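Local coordinates for xylose isomerase-like TIM barrel domain-containing protein (Parabacteroides distasonis, PDB 4KW2) that is of unknown function but folds as a xylose isomerase-like TIM barrel, consistent with a relationship to sugar isomerases and their relatives, at residues T67-N70 with Y71-D75; A111-K115 with I116-I120; T218-P222 with V223-V227; F246-I250 with Q251-N255. All blocks are in the same frame, centred on the assembly; numbering follows the deposited sequence. Where two conformers were deposited one is given.

How the interactions relate
How one alpha/beta barrel begins and ends its outer helices is illustrated by four local contacts, none of them at an assigned active site. Interactions 1 and 2 adjoin, their centres 13 Å apart: Phe112 of interaction 2 lies against the turn of interaction 1, with Tyr71 CB 3.5 Å from Phe112 CB. Interactions 3 and 4 start the last two barrel helices, their nearest atoms about 5 Å apart without touching, and both reach the third subunit. Within one chain interactions 1 and 3 are 41 Å apart between centres, yet the assembly joins them, since Asn70 hydrogen-bonds Gly219 of the second subunit. Sulfates sit at the two helix starts.

Interaction 1 of 4, residues T67-N70 with Y71-D75; sequences TYLN and YDLSD
Asn70 to Leu73 form a type I beta turn, closed by a weak bond from Leu73 N to Asn70 O at 3.4 Å, and the turn delivers the chain to helix 75-86. The Asn70 side chain runs alongside that of Tyr71. With its CG anti to the backbone N (chi1 -168°), it carries OD1 beside Tyr71 N, which donates a weak hydrogen bond of 2.9 Å. The same oxygen stands 3.8 Å above the centre of the Tyr71 ring, the amide and ring planes lying 32° apart. The other end of the amide crosses the subunit interface: ND2 donates to Gly219 O of the second subunit, so the amide is held at both ends, the local bond being the weak one. Asp72 approaches Asn70 at about a right angle, its OD1 3.4 Å from Asn70 CB, and one water donates both to this OD1 and to Tyr68 O, tying the loop to the turn. Leu73 works on the apolar side. Its CD2 meets Thr67 CG2 at 3.9 Å, while CD1 reaches Leu69 CD1 at 4.2 Å, and Leu81 of the following helix packs on both leucines. Just beyond, Ser74 is the N-cap, its OG taking the N-H of Asn77. Replacing Asn70 by a leucine would probably leave Tyr71 N without its side-chain acceptor and Gly219 O of the second subunit without its donor. The chemistry thus divides the work: one amide serves a local turn with its oxygen and the subunit interface with its nitrogen, while the leucines anchor the turn to the barrel's outer layer.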
loop_
_atom_site.group_PDB
_atom_site.type_symbol
_atom_site.label_atom_id
_atom_site.label_comp_id
_atom_site.label_asym_id
_atom_site.label_seq_id
_atom_site.Cartn_x
_atom_site.Cartn_y
_atom_site.Cartn_z
ATOM N N THR A 67 -12.038 27.777 1.290
ATOM C CA THR A 67 -10.961 28.261 0.433
ATOM C C THR A 67 -9.858 27.214 0.456
ATOM O O THR A 67 -9.380 26.858 1.531
ATOM C CB THR A 67 -10.412 29.615 0.902
ATOM O OG1 THR A 67 -11.485 30.552 0.997
ATOM C CG2 THR A 67 -9.381 30.144 -0.089
ATOM N N TYR A 68 -9.471 26.724 -0.724
ATOM C CA TYR A 68 -8.465 25.665 -0.820
ATOM C C TYR A 68 -7.221 26.124 -1.576
ATOM O O TYR A 68 -7.239 27.135 -2.275
ATOM C CB TYR A 68 -9.053 24.377 -1.436
ATOM C CG TYR A 68 -9.809 24.538 -2.743
ATOM C CD1 TYR A 68 -9.135 24.713 -3.948
ATOM C CD2 TYR A 68 -11.203 24.480 -2.775
ATOM C CE1 TYR A 68 -9.828 24.853 -5.144
ATOM C CE2 TYR A 68 -11.900 24.620 -3.965
ATOM C CZ TYR A 68 -11.208 24.804 -5.145
ATOM O OH TYR A 68 -11.894 24.934 -6.324
ATOM N N LEU A 69 -6.130 25.379 -1.418
ATOM C CA LEU A 69 -4.877 25.720 -2.080
ATOM C C LEU A 69 -4.982 25.389 -3.564
ATOM O O LEU A 69 -5.210 24.239 -3.942
ATOM C CB LEU A 69 -3.700 24.962 -1.467
ATOM C CG LEU A 69 -2.306 25.275 -2.032
ATOM C CD1 LEU A 69 -1.955 26.748 -1.891
ATOM C CD2 LEU A 69 -1.250 24.422 -1.356
ATOM N N ASN A 70 -4.831 26.406 -4.401
ATOM C CA ASN A 70 -4.833 26.222 -5.837
ATOM C C ASN A 70 -4.289 27.492 -6.445
ATOM O O ASN A 70 -4.198 28.514 -5.765
ATOM C CB ASN A 70 -6.249 25.939 -6.338
ATOM C CG ASN A 70 -6.283 25.447 -7.775
ATOM O OD1 ASN A 70 -5.276 24.989 -8.328
ATOM N ND2 ASN A 70 -7.447 25.542 -8.389
ATOM N N TYR A 71 -3.933 27.436 -7.723
ATOM C CA TYR A 71 -3.263 28.557 -8.367
ATOM C C TYR A 71 -4.177 29.753 -8.662
ATOM O O TYR A 71 -3.713 30.770 -9.172
ATOM C CB TYR A 71 -2.507 28.098 -9.624
ATOM C CG TYR A 71 -3.312 27.343 -10.672
ATOM C CD1 TYR A 71 -4.564 27.789 -11.088
ATOM C CD2 TYR A 71 -2.790 26.207 -11.282
ATOM C CE1 TYR A 71 -5.277 27.110 -12.056
ATOM C CE2 TYR A 71 -3.498 25.522 -12.251
ATOM C CZ TYR A 71 -4.740 25.981 -12.633
ATOM O OH TYR A 71 -5.449 25.321 -13.606
ATOM N N ASP A 72 -5.459 29.634 -8.322
ATOM C CA ASP A 72 -6.439 30.700 -8.539
ATOM C C ASP A 72 -6.603 31.645 -7.337
ATOM O O ASP A 72 -7.485 32.504 -7.349
ATOM C CB ASP A 72 -7.805 30.088 -8.905
ATOM C CG ASP A 72 -8.413 29.259 -7.771
ATOM O OD1 ASP A 72 -7.732 28.994 -6.756
ATOM O OD2 ASP A 72 -9.583 28.860 -7.895
ATOM N N LEU A 73 -5.780 31.494 -6.301
ATOM C CA LEU A 73 -5.891 32.358 -5.120
ATOM C C LEU A 73 -5.679 33.832 -5.467
ATOM O O LEU A 73 -4.758 34.173 -6.203
ATOM C CB LEU A 73 -4.878 31.955 -4.037
ATOM C CG LEU A 73 -5.118 30.643 -3.298
ATOM C CD1 LEU A 73 -3.964 30.372 -2.345
ATOM C CD2 LEU A 73 -6.439 30.670 -2.546
ATOM N N SER A 74 -6.523 34.699 -4.915
ATOM C CA SER A 74 -6.391 36.142 -5.110
ATOM C C SER A 74 -5.047 36.654 -4.605
ATOM O O SER A 74 -4.398 36.016 -3.780
ATOM C CB SER A 74 -7.507 36.881 -4.373
ATOM O OG SER A 74 -7.355 36.754 -2.966
ATOM N N ASP A 75 -4.647 37.823 -5.091
ATOM C CA ASP A 75 -3.409 38.453 -4.642
ATOM C C ASP A 75 -3.411 38.663 -3.129
ATOM O O ASP A 75 -2.396 38.452 -2.472
ATOM C CB ASP A 75 -3.190 39.789 -5.362
ATOM C CG ASP A 75 -2.873 39.618 -6.844
ATOM O OD1 ASP A 75 -2.244 38.604 -7.232
ATOM O OD2 ASP A 75 -3.251 40.511 -7.628
HETATM O O HOH W 1 -8.595 28.600 -4.217
#

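Interaction 2 of 4, residues A111-K115 with I116-I120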
loop_
_atom_site.group_PDB
_atom_site.type_symbol
_atom_site.label_atom_id
_atom_site.label_comp_id
_atom_site.label_asym_id
_atom_site.label_seq_id
_atom_site.Cartn_x
_atom_site.Cartn_y
_atom_site.Cartn_z
ATOM N N ALA A 111 3.262 30.442 -12.392
ATOM C CA ALA A 111 3.010 31.822 -11.963
ATOM C C ALA A 111 2.677 31.866 -10.476
ATOM O O ALA A 111 3.176 32.717 -9.746
ATOM C CB ALA A 111 1.876 32.440 -12.770
ATOM N N PHE A 112 1.832 30.938 -10.037
ATOM C CA PHE A 112 1.438 30.845 -8.634
ATOM C C PHE A 112 2.623 30.504 -7.728
ATOM O O PHE A 112 2.840 31.159 -6.716
ATOM C CB PHE A 112 0.338 29.799 -8.458
ATOM C CG PHE A 112 -0.059 29.581 -7.031
ATOM C CD1 PHE A 112 -0.800 30.535 -6.355
ATOM C CD2 PHE A 112 0.312 28.422 -6.358
ATOM C CE1 PHE A 112 -1.171 30.339 -5.034
ATOM C CE2 PHE A 112 -0.050 28.223 -5.038
ATOM C CZ PHE A 112 -0.798 29.183 -4.376
ATOM N N ALA A 113 3.379 29.476 -8.098
ATOM C CA ALA A 113 4.586 29.105 -7.363
ATOM C C ALA A 113 5.500 30.311 -7.161
ATOM O O ALA A 113 5.992 30.550 -6.058
ATOM C CB ALA A 113 5.331 27.996 -8.087
ATOM N N HIS A 114 5.722 31.064 -8.230
ATOM C CA HIS A 114 6.555 32.261 -8.181
ATOM C C HIS A 114 5.952 33.324 -7.267
ATOM O O HIS A 114 6.654 33.945 -6.476
ATOM C CB HIS A 114 6.727 32.833 -9.587
ATOM C CG HIS A 114 7.497 34.116 -9.627
ATOM N ND1 HIS A 114 8.874 34.157 -9.631
ATOM C CD2 HIS A 114 7.081 35.404 -9.662
ATOM C CE1 HIS A 114 9.274 35.414 -9.667
ATOM N NE2 HIS A 114 8.207 36.191 -9.685
ATOM N N LYS A 115 4.645 33.522 -7.378
ATOM C CA LYS A 115 3.947 34.525 -6.586
ATOM C C LYS A 115 4.032 34.224 -5.083
ATOM O O LYS A 115 4.180 35.135 -4.274
ATOM C CB LYS A 115 2.484 34.624 -7.042
ATOM C CG LYS A 115 1.727 35.821 -6.485
ATOM C CD LYS A 115 0.611 36.291 -7.414
ATOM C CE LYS A 115 -0.443 35.217 -7.667
ATOM N NZ LYS A 115 -0.288 34.488 -8.962
ATOM N N ILE A 116 3.948 32.953 -4.713
ATOM C CA ILE A 116 4.035 32.554 -3.306
ATOM C C ILE A 116 5.492 32.515 -2.831
ATOM O O ILE A 116 5.767 32.589 -1.637
ATOM C CB ILE A 116 3.333 31.198 -3.070
ATOM C CG1 ILE A 116 1.842 31.322 -3.408
ATOM C CG2 ILE A 116 3.500 30.725 -1.631
ATOM C CD1 ILE A 116 1.103 32.387 -2.613
ATOM N N GLY A 117 6.420 32.408 -3.774
ATOM C CA GLY A 117 7.839 32.458 -3.461
ATOM C C GLY A 117 8.470 31.091 -3.322
ATOM O O GLY A 117 9.468 30.945 -2.634
ATOM N N ALA A 118 7.894 30.089 -3.975
ATOM C CA ALA A 118 8.510 28.775 -4.029
ATOM C C ALA A 118 9.762 28.846 -4.895
ATOM O O ALA A 118 9.846 29.670 -5.812
ATOM C CB ALA A 118 7.535 27.749 -4.583
ATOM N N HIS A 119 10.737 27.998 -4.581
ATOM C CA HIS A 119 11.960 27.885 -5.382
ATOM C C HIS A 119 11.972 26.609 -6.221
ATOM O O HIS A 119 12.758 26.496 -7.151
ATOM C CB HIS A 119 13.200 27.937 -4.486
ATOM C CG HIS A 119 13.445 29.281 -3.873
ATOM N ND1 HIS A 119 13.591 30.426 -4.626
ATOM C CD2 HIS A 119 13.579 29.664 -2.581
ATOM C CE1 HIS A 119 13.795 31.456 -3.826
ATOM N NE2 HIS A 119 13.795 31.020 -2.580
ATOM N N ILE A 120 11.098 25.657 -5.899
ATOM C CA ILE A 120 11.049 24.379 -6.600
ATOM C C ILE A 120 9.604 23.978 -6.849
ATOM O O ILE A 120 8.722 24.280 -6.056
ATOM C CB ILE A 120 11.709 23.243 -5.783
ATOM C CG1 ILE A 120 13.069 23.679 -5.227
ATOM C CG2 ILE A 120 11.868 21.993 -6.643
ATOM C CD1 ILE A 120 13.731 22.655 -4.328
#
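Ile116 lays its CG1 over one face of the Phe112 ring, four residues back along helix 103-116. The methylene is 3.8 Å from the ring centroid and 23° off the normal, a CH-pi contact displaced toward the CE1-CZ rim, where CZ comes within 3.5 Å of CG1. Phe112 has its CG anti to the backbone N (chi1 176°), which swings the ring along the helix toward Ile116. The Phe95 ring of strand 91-98 meets the Phe112 ring, and Phe95 also touches Ile116, so the pair packs between its own helix and strand 91-98, with Cys78 of helix 75-86 touching both residues. Their backbones are joined as well, Ile116 N donating to Phe112 O in a regular helical bond. Beside this pair, at the end of the helix, the methyls of Ala113 and Ala118 meet at 4.1 Å, CB against CB. Ala113 O lies under these methyls and is gripped twice: Gly117 N and Ala118 N, at 3.0 and 2.9 Å from it, come from opposite faces of its carbonyl plane. A weaker bond runs from Gly117 N to His114 O. Gly117 turns the chain with phi 97°, where a side chain would press on the preceding carbonyl oxygen. The 6→1 bond, the weak 5→2 bond and the alanine contact across them make up a Schellman motif, here closing a barrel helix and steering the chain into strand 120-123.

Interaction 3 of 4, residues T218-P222 with V223-V227; sequences TGILP and VKAFV. With SO4 (sulfate ion), chain F.
Leu221 O is gripped by two amides of the first helical turn: Ala225 N donates a nearly straight bond of 3.1 Å (164°), and Lys224 N a weak, bent one. Leu221 is the N-cap residue, and Pro222, which has no N-H to offer, opens helix 222-232. Ahead of it the loop folds back onto the helix. Thr218 points its CG2 at the Ala225 methyl, 3.6 Å from Ala225 CB, and Ile220 sets CG1 on the same methyl at 3.9 Å. With Thr218 OG1 lodged between its own N and carbonyl carbon (chi1 60°), the hydroxyl donates to Ile220 O at 2.8 Å, almost in line with the carbonyl bond. A sulfate, probably from the crystallisation liquor, receives Ile220 N at 2.9 Å through its O2, together with a weak bond from Gly219 N. A glycine in place of Thr218 would probably deprive Ile220 O of its hydroxyl donor and leave one side of the Ala225 methyl without its neighbour. Phe56 of the third subunit packs on Thr218, Leu221 and Pro222. The arrangement is a proline-initiated helix N-terminus following the seventh strand of a TIM barrel, with the preceding loop placed at a subunit interface.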
loop_
_atom_site.group_PDB
_atom_site.type_symbol
_atom_site.label_atom_id
_atom_site.label_comp_id
_atom_site.label_asym_id
_atom_site.label_seq_id
_atom_site.Cartn_x
_atom_site.Cartn_y
_atom_site.Cartn_z
ATOM N N THR A 218 21.846 -2.458 6.581
ATOM C CA THR A 218 22.920 -1.675 7.172
ATOM C C THR A 218 23.264 -2.224 8.551
ATOM O O THR A 218 22.395 -2.720 9.266
ATOM C CB THR A 218 22.525 -0.189 7.279
ATOM O OG1 THR A 218 21.361 -0.051 8.099
ATOM C CG2 THR A 218 22.211 0.390 5.894
ATOM N N GLY A 219 24.541 -2.153 8.904
ATOM C CA GLY A 219 25.014 -2.523 10.233
ATOM C C GLY A 219 24.740 -1.458 11.277
ATOM O O GLY A 219 24.627 -1.763 12.462
ATOM N N ILE A 220 24.650 -0.206 10.843
ATOM C CA ILE A 220 24.333 0.914 11.741
ATOM C C ILE A 220 22.871 1.328 11.558
ATOM O O ILE A 220 22.211 0.849 10.641
ATOM C CB ILE A 220 25.276 2.116 11.495
ATOM C CG1 ILE A 220 25.119 2.683 10.076
ATOM C CG2 ILE A 220 26.724 1.701 11.732
ATOM C CD1 ILE A 220 26.029 3.860 9.786
ATOM N N LEU A 221 22.368 2.206 12.426
ATOM C CA LEU A 221 21.003 2.730 12.290
ATOM C C LEU A 221 20.761 3.154 10.845
ATOM O O LEU A 221 21.562 3.897 10.297
ATOM C CB LEU A 221 20.770 3.936 13.201
ATOM C CG LEU A 221 20.340 3.741 14.656
ATOM C CD1 LEU A 221 20.137 5.107 15.288
ATOM C CD2 LEU A 221 19.068 2.920 14.776
ATOM N N PRO A 222 19.663 2.681 10.220
ATOM C CA PRO A 222 19.450 2.971 8.801
ATOM C C PRO A 222 19.442 4.453 8.446
ATOM O O PRO A 222 19.901 4.829 7.367
ATOM C CB PRO A 222 18.079 2.346 8.516
ATOM C CG PRO A 222 17.986 1.227 9.486
ATOM C CD PRO A 222 18.665 1.725 10.732
ATOM N N VAL A 223 18.894 5.281 9.331
ATOM C CA VAL A 223 18.863 6.721 9.098
ATOM C C VAL A 223 20.278 7.310 9.126
ATOM O O VAL A 223 20.564 8.260 8.397
ATOM C CB VAL A 223 17.951 7.450 10.110
ATOM C CG1 VAL A 223 18.530 7.393 11.522
ATOM C CG2 VAL A 223 17.716 8.893 9.684
ATOM N N LYS A 224 21.157 6.754 9.965
ATOM C CA LYS A 224 22.551 7.202 10.016
ATOM C C LYS A 224 23.260 6.854 8.709
ATOM O O LYS A 224 23.982 7.679 8.146
ATOM C CB LYS A 224 23.304 6.570 11.194
ATOM C CG LYS A 224 23.106 7.251 12.540
ATOM C CD LYS A 224 24.152 6.766 13.540
ATOM C CE LYS A 224 24.342 7.708 14.723
ATOM N NZ LYS A 224 23.699 7.213 15.973
ATOM N N ALA A 225 23.041 5.631 8.228
ATOM C CA ALA A 225 23.617 5.179 6.964
ATOM C C ALA A 225 23.100 6.003 5.794
ATOM O O ALA A 225 23.837 6.276 4.849
ATOM C CB ALA A 225 23.313 3.710 6.745
ATOM N N PHE A 226 21.830 6.390 5.861
ATOM C CA PHE A 226 21.202 7.182 4.810
ATOM C C PHE A 226 21.844 8.564 4.730
ATOM O O PHE A 226 22.234 9.029 3.658
ATOM C CB PHE A 226 19.700 7.304 5.093
ATOM C CG PHE A 226 18.963 8.148 4.102
ATOM C CD1 PHE A 226 18.827 7.733 2.789
ATOM C CD2 PHE A 226 18.401 9.353 4.480
ATOM C CE1 PHE A 226 18.145 8.505 1.867
ATOM C CE2 PHE A 226 17.715 10.130 3.560
ATOM C CZ PHE A 226 17.591 9.707 2.252
ATOM N N VAL A 227 21.953 9.206 5.882
ATOM C CA VAL A 227 22.590 10.509 6.005
ATOM C C VAL A 227 24.032 10.484 5.494
ATOM O O VAL A 227 24.453 11.385 4.767
ATOM C CB VAL A 227 22.543 10.971 7.478
ATOM C CG1 VAL A 227 23.560 12.060 7.752
ATOM C CG2 VAL A 227 21.134 11.442 7.822
HETATM S S SO4 F . 26.525 0.397 6.941
HETATM O O1 SO4 F . 26.959 1.797 7.155
HETATM O O2 SO4 F . 25.906 -0.118 8.176
HETATM O O3 SO4 F . 25.545 0.334 5.835
HETATM O O4 SO4 F . 27.702 -0.434 6.601
#

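Interaction 4 of 4, residues F246-I250 with Q251-N255. With SO4 (sulfate ion), chain B; SO4 (sulfate ion), chain C.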
loop_
_atom_site.group_PDB
_atom_site.type_symbol
_atom_site.label_atom_id
_atom_site.label_comp_id
_atom_site.label_asym_id
_atom_site.label_seq_id
_atom_site.Cartn_x
_atom_site.Cartn_y
_atom_site.Cartn_z
ATOM N N PHE A 246 -1.332 8.555 11.061
ATOM C CA PHE A 246 -2.197 7.729 11.889
ATOM C C PHE A 246 -1.423 6.592 12.562
ATOM O O PHE A 246 -1.846 6.086 13.603
ATOM C CB PHE A 246 -3.368 7.185 11.069
ATOM C CG PHE A 246 -4.384 8.233 10.692
ATOM C CD1 PHE A 246 -5.459 8.513 11.535
ATOM C CD2 PHE A 246 -4.268 8.947 9.498
ATOM C CE1 PHE A 246 -6.398 9.476 11.195
ATOM C CE2 PHE A 246 -5.204 9.914 9.155
ATOM C CZ PHE A 246 -6.271 10.179 10.005
ATOM N N LYS A 247 -0.294 6.200 11.975
ATOM C CA LYS A 247 0.529 5.122 12.519
ATOM C C LYS A 247 1.739 5.625 13.308
ATOM O O LYS A 247 2.296 4.882 14.109
ATOM C CB LYS A 247 1.003 4.186 11.401
ATOM C CG LYS A 247 -0.102 3.376 10.720
ATOM C CD LYS A 247 0.416 2.014 10.252
ATOM C CE LYS A 247 0.041 1.681 8.814
ATOM N NZ LYS A 247 -1.389 1.326 8.613
ATOM N N SER A 248 2.151 6.870 13.082
ATOM C CA SER A 248 3.259 7.475 13.826
ATOM C C SER A 248 2.843 8.774 14.498
ATOM O O SER A 248 1.826 9.367 14.154
ATOM C CB SER A 248 4.454 7.724 12.907
ATOM O OG SER A 248 5.279 6.576 12.823
ATOM N N ASP A 249 3.644 9.196 15.469
ATOM C CA ASP A 249 3.413 10.444 16.196
ATOM C C ASP A 249 4.629 11.365 16.054
ATOM O O ASP A 249 5.683 10.958 15.548
ATOM C CB ASP A 249 3.089 10.169 17.675
ATOM C CG ASP A 249 4.168 9.354 18.387
ATOM O OD1 ASP A 249 5.370 9.672 18.268
ATOM O OD2 ASP A 249 3.810 8.384 19.079
ATOM N N ILE A 250 4.471 12.606 16.496
ATOM C CA ILE A 250 5.509 13.631 16.340
ATOM C C ILE A 250 6.837 13.255 17.010
ATOM O O ILE A 250 7.907 13.454 16.427
ATOM C CB ILE A 250 4.981 15.003 16.820
ATOM C CG1 ILE A 250 4.052 15.570 15.739
ATOM C CG2 ILE A 250 6.125 15.966 17.117
ATOM C CD1 ILE A 250 3.160 16.699 16.197
ATOM N N GLN A 251 6.769 12.697 18.215
ATOM C CA GLN A 251 7.967 12.225 18.915
ATOM C C GLN A 251 8.748 11.171 18.133
ATOM O O GLN A 251 9.978 11.238 18.065
ATOM C CB GLN A 251 7.603 11.680 20.299
ATOM C CG GLN A 251 7.212 12.761 21.294
ATOM C CD GLN A 251 8.199 13.916 21.308
ATOM O OE1 GLN A 251 7.819 15.074 21.118
ATOM N NE2 GLN A 251 9.479 13.600 21.499
ATOM N N GLU A 252 8.044 10.211 17.541
ATOM C CA GLU A 252 8.701 9.151 16.784
ATOM C C GLU A 252 9.430 9.700 15.569
ATOM O O GLU A 252 10.573 9.326 15.301
ATOM C CB GLU A 252 7.695 8.075 16.353
ATOM C CG GLU A 252 7.336 7.111 17.472
ATOM C CD GLU A 252 6.188 6.176 17.129
ATOM O OE1 GLU A 252 5.601 6.295 16.030
ATOM O OE2 GLU A 252 5.871 5.315 17.974
ATOM N N ILE A 253 8.769 10.593 14.837
ATOM C CA ILE A 253 9.353 11.171 13.634
ATOM C C ILE A 253 10.514 12.107 14.009
ATOM O O ILE A 253 11.530 12.144 13.313
ATOM C CB ILE A 253 8.291 11.894 12.772
ATOM C CG1 ILE A 253 7.182 10.921 12.353
ATOM C CG2 ILE A 253 8.923 12.513 11.532
ATOM C CD1 ILE A 253 7.648 9.745 11.513
ATOM N N ARG A 254 10.386 12.823 15.123
ATOM C CA ARG A 254 11.476 13.688 15.590
ATOM C C ARG A 254 12.778 12.926 15.837
ATOM O O ARG A 254 13.857 13.494 15.668
ATOM C CB ARG A 254 11.067 14.503 16.816
ATOM C CG ARG A 254 10.347 15.781 16.428
ATOM C CD ARG A 254 9.820 16.547 17.623
ATOM N NE ARG A 254 10.868 17.052 18.511
ATOM C CZ ARG A 254 11.653 18.102 18.260
ATOM N NH1 ARG A 254 11.558 18.779 17.121
ATOM N NH2 ARG A 254 12.550 18.479 19.160
ATOM N N ASN A 255 12.685 11.643 16.193
ATOM C CA ASN A 255 13.878 10.779 16.268
ATOM C C ASN A 255 14.636 10.656 14.952
ATOM O O ASN A 255 15.867 10.661 14.943
ATOM C CB ASN A 255 13.511 9.376 16.725
ATOM C CG ASN A 255 13.062 9.330 18.162
ATOM O OD1 ASN A 255 13.542 10.090 18.993
ATOM N ND2 ASN A 255 12.136 8.432 18.467
HETATM S S SO4 B . 11.274 16.847 22.293
HETATM O O1 SO4 B . 12.329 17.768 21.822
HETATM O O2 SO4 B . 10.147 17.635 22.829
HETATM O O3 SO4 B . 10.805 15.995 21.177
HETATM O O4 SO4 B . 11.820 15.994 23.370
HETATM S S SO4 C . 0.706 13.625 17.222
HETATM O O1 SO4 C . 2.120 13.313 17.523
HETATM O O2 SO4 C . 0.224 14.662 18.167
HETATM O O3 SO4 C . 0.566 14.131 15.829
HETATM O O4 SO4 C . -0.084 12.379 17.373
HETATM O O HOH W 2 3.072 5.022 16.965
#
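With its CG held between the backbone N and the carbonyl carbon (chi1 56°), Asp249 turns OD1 toward Glu252 N, while Glu252, its CG anti to the carbonyl carbon and its chain extended, sends its own carboxylate back along the loop to Ser248. This is an N-cap at the start of helix 250-262, the last helix of the TIM barrel. The capping bond is 2.8 Å long from Glu252 N to Asp249 OD1, which is met nearly along its C-O axis. The two side chains cross at about a right angle, their carboxylate planes 40° apart, and Asp249 OD2 and Glu252 OE2 are only 3.9 Å apart, so their like charges probably work against each other; Ser248 OG, donating to Glu252 OE1 at 3.2 Å, gives the glutamate a fixed partner. Ser248 CB also touches Ile253 CD1. Main-chain bonds from Ile253 N to Asp249 O and from Arg254 N to Ile250 O begin the regular bonding of the helix. On its exposed start, Ile250 N points straight at an oxygen of one sulfate, O1, at 2.7 Å, a position consistent with the partial positive charge of a helix N-terminus. Farther along, Ile250 CG2 lies against Arg254 CD, and Leu46 of helix 36-46 packs on Ile250 while its carbonyl accepts from Arg254 NH1. A second sulfate is clasped by Gln251 and Arg254: Gln251 NE2 and Arg254 NE share its O3, which lies in the guanidinium plane at the edge, and Arg254 NH2 donates to its O1 at 2.8 Å.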